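Local coordinates for protein phosphatase YwpJ (PDB 1NRW) that removes phosphate from five- and six-carbon sugar phosphates and nucleoside monophosphates in vitro, and less readily from flavin mononucleotide, as a magnesium-dependent HAD-superfamily phosphatase of the Cof family, at residues Glu105-Ser110 / Phe172-Gly177; Gly109-Thr114 / Gly153-Asn158. All coordinates share one frame; numbering follows the deposited sequence.

Interaction 1: residues Glu105-Ser110 / Phe172-Gly177; sequences EVFTGS and FYNILG
Phe-107 meets Tyr-173 and Asn-174 together: the two residues face one position of the neighbouring antiparallel strand, a classic beta bulge in the sheet of what is probably the cap domain of this Cof-type phosphatase. Tyr-173 N gives to Phe-107 O at 2.9 Å, nearly in line with the C=O, and Asn-174 N adds a weak, longer bond to the same oxygen. Beyond the bulge the register is regular. Phe-107 N gives to Asn-174 O, and Glu-105 and Leu-176 exchange a pair of bonds, each 3.0 Å between N and O.

The Tyr-173 ring lies obliquely beside the Thr-108 to Gly-109 peptide, its CE2 3.3 Å from Gly-109 N, while Ala-67, Ala-70 and Thr-84 meet it from loops. An alanine here would probably open a gap between those loops and that peptide, leaving the turn less well supported.

Helix 87-99 packs on the face that carries Val-106, Phe-172 and Ile-175. On the face of Phe-107, Asn-174 ND2 is held by Glu-209 OE1 and Gly-45 O, the latter residue a phosphate-binding one, so the strand is tied to the active-site side. On the helix 87-99 face, Val-106 CG1, anti to the backbone N (chi1 -172°), comes in the ring plane to the edge of Phe-172, 3.5 Å from CD1.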
# COMPACT_ATOMS: atom_id res chain seq x y z
N GLU A 105 9.04 9.17 -4.18
CA GLU A 105 9.46 7.84 -4.57
C GLU A 105 8.60 7.45 -5.76
O GLU A 105 7.39 7.67 -5.76
CB GLU A 105 9.23 6.85 -3.41
CG GLU A 105 10.00 7.21 -2.15
CD GLU A 105 9.78 6.22 -1.02
OE1 GLU A 105 9.14 5.18 -1.25
OE2 GLU A 105 10.26 6.49 0.11
N VAL A 106 9.24 6.91 -6.79
CA VAL A 106 8.53 6.52 -8.01
C VAL A 106 8.52 5.00 -8.15
O VAL A 106 9.55 4.37 -8.41
CB VAL A 106 9.20 7.14 -9.26
CG1 VAL A 106 8.33 6.89 -10.49
CG2 VAL A 106 9.39 8.65 -9.06
N PHE A 107 7.34 4.42 -7.98
CA PHE A 107 7.18 2.98 -8.09
C PHE A 107 7.01 2.59 -9.55
O PHE A 107 6.06 3.02 -10.21
CB PHE A 107 5.97 2.53 -7.27
CG PHE A 107 6.15 2.71 -5.79
CD1 PHE A 107 6.61 1.66 -5.00
CD2 PHE A 107 5.92 3.94 -5.19
CE1 PHE A 107 6.84 1.83 -3.63
CE2 PHE A 107 6.14 4.13 -3.81
CZ PHE A 107 6.60 3.07 -3.04
N THR A 108 7.94 1.79 -10.05
CA THR A 108 7.92 1.33 -11.44
C THR A 108 8.07 -0.18 -11.45
O THR A 108 8.01 -0.82 -10.40
CB THR A 108 9.10 1.92 -12.24
OG1 THR A 108 10.32 1.33 -11.80
CG2 THR A 108 9.17 3.43 -12.04
N GLY A 109 8.27 -0.76 -12.63
CA GLY A 109 8.44 -2.20 -12.70
C GLY A 109 9.77 -2.64 -12.12
O GLY A 109 9.83 -3.52 -11.26
N SER A 110 10.84 -2.02 -12.60
CA SER A 110 12.20 -2.35 -12.18
C SER A 110 12.55 -2.03 -10.73
O SER A 110 13.10 -2.88 -10.02
CB SER A 110 13.20 -1.64 -13.11
OG SER A 110 12.86 -0.27 -13.25
N PHE A 172 5.25 3.97 -15.07
CA PHE A 172 5.02 4.66 -13.81
C PHE A 172 3.71 4.14 -13.21
O PHE A 172 2.65 4.29 -13.81
CB PHE A 172 4.92 6.17 -14.06
CG PHE A 172 6.18 6.77 -14.63
CD1 PHE A 172 7.28 6.98 -13.82
CD2 PHE A 172 6.27 7.07 -15.99
CE1 PHE A 172 8.47 7.50 -14.35
CE2 PHE A 172 7.45 7.59 -16.53
CZ PHE A 172 8.55 7.80 -15.71
N TYR A 173 3.80 3.53 -12.03
CA TYR A 173 2.62 2.96 -11.39
C TYR A 173 2.05 3.78 -10.24
O TYR A 173 0.84 3.95 -10.14
CB TYR A 173 2.93 1.55 -10.86
CG TYR A 173 3.41 0.58 -11.91
CD1 TYR A 173 2.74 0.43 -13.12
CD2 TYR A 173 4.54 -0.21 -11.68
CE1 TYR A 173 3.18 -0.48 -14.08
CE2 TYR A 173 4.99 -1.12 -12.62
CZ TYR A 173 4.30 -1.26 -13.82
OH TYR A 173 4.74 -2.16 -14.76
N ASN A 174 2.92 4.26 -9.36
CA ASN A 174 2.47 5.01 -8.20
C ASN A 174 3.58 5.99 -7.83
O ASN A 174 4.76 5.66 -7.95
CB ASN A 174 2.20 4.02 -7.05
CG ASN A 174 1.46 4.65 -5.87
OD1 ASN A 174 0.64 5.56 -6.04
ND2 ASN A 174 1.72 4.13 -4.67
N ILE A 175 3.19 7.19 -7.43
CA ILE A 175 4.15 8.21 -7.03
C ILE A 175 3.80 8.67 -5.62
O ILE A 175 2.69 9.15 -5.37
CB ILE A 175 4.11 9.43 -7.98
CG1 ILE A 175 4.48 9.00 -9.40
CG2 ILE A 175 5.08 10.51 -7.48
CD1 ILE A 175 4.30 10.10 -10.45
N LEU A 176 4.76 8.51 -4.71
CA LEU A 176 4.56 8.93 -3.33
C LEU A 176 5.25 10.28 -3.12
O LEU A 176 6.40 10.46 -3.53
CB LEU A 176 5.15 7.88 -2.37
CG LEU A 176 5.07 8.17 -0.86
CD1 LEU A 176 5.09 6.86 -0.09
CD2 LEU A 176 6.23 9.07 -0.42
N GLY A 177 4.53 11.21 -2.51
CA GLY A 177 5.06 12.53 -2.20
C GLY A 177 5.06 12.67 -0.69
O GLY A 177 4.13 12.23 -0.03

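Interaction 2: residues Gly109-Thr114 / Gly153-Asn158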
# COMPACT_ATOMS: atom_id res chain seq x y z
N GLY A 109 8.27 -0.76 -12.63
CA GLY A 109 8.44 -2.20 -12.70
C GLY A 109 9.77 -2.64 -12.12
O GLY A 109 9.83 -3.52 -11.26
N SER A 110 10.84 -2.02 -12.60
CA SER A 110 12.20 -2.35 -12.18
C SER A 110 12.55 -2.03 -10.73
O SER A 110 13.10 -2.88 -10.02
CB SER A 110 13.20 -1.64 -13.11
OG SER A 110 12.86 -0.27 -13.25
N ALA A 111 12.24 -0.82 -10.28
CA ALA A 111 12.55 -0.44 -8.91
C ALA A 111 11.79 0.81 -8.48
O ALA A 111 10.91 1.28 -9.19
CB ALA A 111 14.05 -0.21 -8.76
N ILE A 112 12.14 1.32 -7.31
CA ILE A 112 11.53 2.52 -6.78
C ILE A 112 12.59 3.61 -6.91
O ILE A 112 13.58 3.61 -6.18
CB ILE A 112 11.17 2.37 -5.29
CG1 ILE A 112 10.30 1.13 -5.08
CG2 ILE A 112 10.42 3.60 -4.80
CD1 ILE A 112 10.03 0.81 -3.62
N TYR A 113 12.40 4.51 -7.86
CA TYR A 113 13.36 5.58 -8.09
C TYR A 113 13.15 6.75 -7.14
O TYR A 113 12.02 7.12 -6.85
CB TYR A 113 13.27 6.06 -9.54
CG TYR A 113 13.72 5.01 -10.52
CD1 TYR A 113 15.08 4.72 -10.67
CD2 TYR A 113 12.80 4.26 -11.26
CE1 TYR A 113 15.51 3.73 -11.54
CE2 TYR A 113 13.22 3.26 -12.13
CZ TYR A 113 14.57 3.00 -12.26
OH TYR A 113 15.00 2.00 -13.11
N THR A 114 14.24 7.32 -6.66
CA THR A 114 14.16 8.44 -5.74
C THR A 114 15.49 9.17 -5.65
O THR A 114 16.55 8.56 -5.78
CB THR A 114 13.76 7.97 -4.32
OG1 THR A 114 13.73 9.10 -3.43
CG2 THR A 114 14.75 6.95 -3.79
N GLY A 153 14.42 -1.56 -2.03
CA GLY A 153 14.89 -1.72 -3.39
C GLY A 153 14.85 -0.40 -4.13
O GLY A 153 14.28 -0.30 -5.22
N PHE A 154 15.44 0.62 -3.52
CA PHE A 154 15.48 1.94 -4.12
C PHE A 154 16.61 2.06 -5.13
O PHE A 154 17.62 1.37 -5.04
CB PHE A 154 15.68 3.01 -3.05
CG PHE A 154 14.53 3.13 -2.09
CD1 PHE A 154 13.31 3.63 -2.51
CD2 PHE A 154 14.68 2.75 -0.76
CE1 PHE A 154 12.24 3.75 -1.63
CE2 PHE A 154 13.62 2.87 0.14
CZ PHE A 154 12.40 3.36 -0.30
N ALA A 155 16.40 2.94 -6.10
CA ALA A 155 17.38 3.21 -7.14
C ALA A 155 17.51 4.73 -7.12
O ALA A 155 16.52 5.45 -7.25
CB ALA A 155 16.87 2.74 -8.49
N TYR A 156 18.74 5.22 -6.95
CA TYR A 156 18.98 6.66 -6.89
C TYR A 156 19.01 7.35 -8.24
O TYR A 156 19.52 6.81 -9.23
CB TYR A 156 20.29 6.94 -6.17
CG TYR A 156 20.72 8.39 -6.24
CD1 TYR A 156 20.14 9.35 -5.41
CD2 TYR A 156 21.69 8.80 -7.15
CE1 TYR A 156 20.50 10.69 -5.50
CE2 TYR A 156 22.06 10.14 -7.25
CZ TYR A 156 21.47 11.08 -6.42
OH TYR A 156 21.83 12.40 -6.52
N ILE A 157 18.47 8.56 -8.28
CA ILE A 157 18.47 9.40 -9.47
C ILE A 157 18.78 10.82 -9.01
O ILE A 157 18.37 11.22 -7.91
CB ILE A 157 17.11 9.39 -10.22
CG1 ILE A 157 15.99 9.86 -9.28
CG2 ILE A 157 16.82 8.00 -10.78
CD1 ILE A 157 14.65 10.03 -9.98
N ASN A 158 19.51 11.57 -9.82
CA ASN A 158 19.85 12.94 -9.48
C ASN A 158 18.64 13.83 -9.70
O ASN A 158 18.41 14.79 -8.96
CB ASN A 158 21.02 13.43 -10.34
CG ASN A 158 22.27 12.59 -10.17
OD1 ASN A 158 22.84 12.52 -9.08
ND2 ASN A 158 22.70 11.93 -11.25
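Ile-112, Tyr-113 and Thr-114 run parallel to Phe-154, Ala-155 and Tyr-156, pair by pair, with the short strand axes 4.6 Å apart and turned 36° from each other. The bonds step along in the parallel manner. Ile-112 N reaches Gly-153 O weakly, Ala-155 N gives to Ile-112 O at 2.9 Å, Thr-114 N to Ala-155 O at 3.0 Å, and Ile-157 N to Thr-114 O. In the second and fourth of these the donor stands above the carbonyl plane, well out of it for Ile-157. CA-H groups of Phe-154, Tyr-113 and Tyr-156 add contacts to the last three of these oxygens.

On one face, the Phe-154 ring is met obliquely by two methyls: Ile-112 CG2 lies 3.7 Å from Phe-154 CE1, and Thr-114 CG2 3.8 Å from Phe-154 CD1. Thr-114 OG1 is anti to its own N (chi1 178°), which leaves CG2 in the crowded position between N and the carbonyl carbon; OG1 itself bonds to Tyr-104 O and Gln-116 N.

The two strands are the ends of a beta-alpha-beta crossover whose connection holds helices 118-132 and 138-150, and Leu-121 of the first helix packs on both Thr-114 and Phe-154. Strand 154-156 is the outermost strand of its sheet on this side.

On the other face the Tyr-113 ring takes Ala-155 CB 3.4 Å from its CD1, with Ile-157 CG2 beside the same atom at 3.7 Å; the side chains of Tyr-113 and Ile-157 cross at about a right angle. Further along the ring, Tyr-113 OH shares a hydrogen bond with Ser-110 OG, 3.1 Å between the oxygens.

Overall arrangement
Following the chain from the N terminus, strand 103-108 is the first of the strands concerned; it turns through Gly-109 and Ser-110, which both interactions share, and returns as strand 112-114. Interaction 2 then closes the shorter loop, the helical connection that brings strand 154-156 back beside 112-114. The chain runs on to strand 172-178, where interaction 1 closes a longer loop on the other side of strand 103-108, which contains the whole of the shorter one. Their centres are 8 Å apart, and the hairpin joins them: Val-106 N probably bonds to Tyr-113 O at 2.8 Å, and Phe-107 CE1 packs on Ile-112 CD1. Four consecutive strands of one mixed sheet are thus tied, from its 154-156 edge inward.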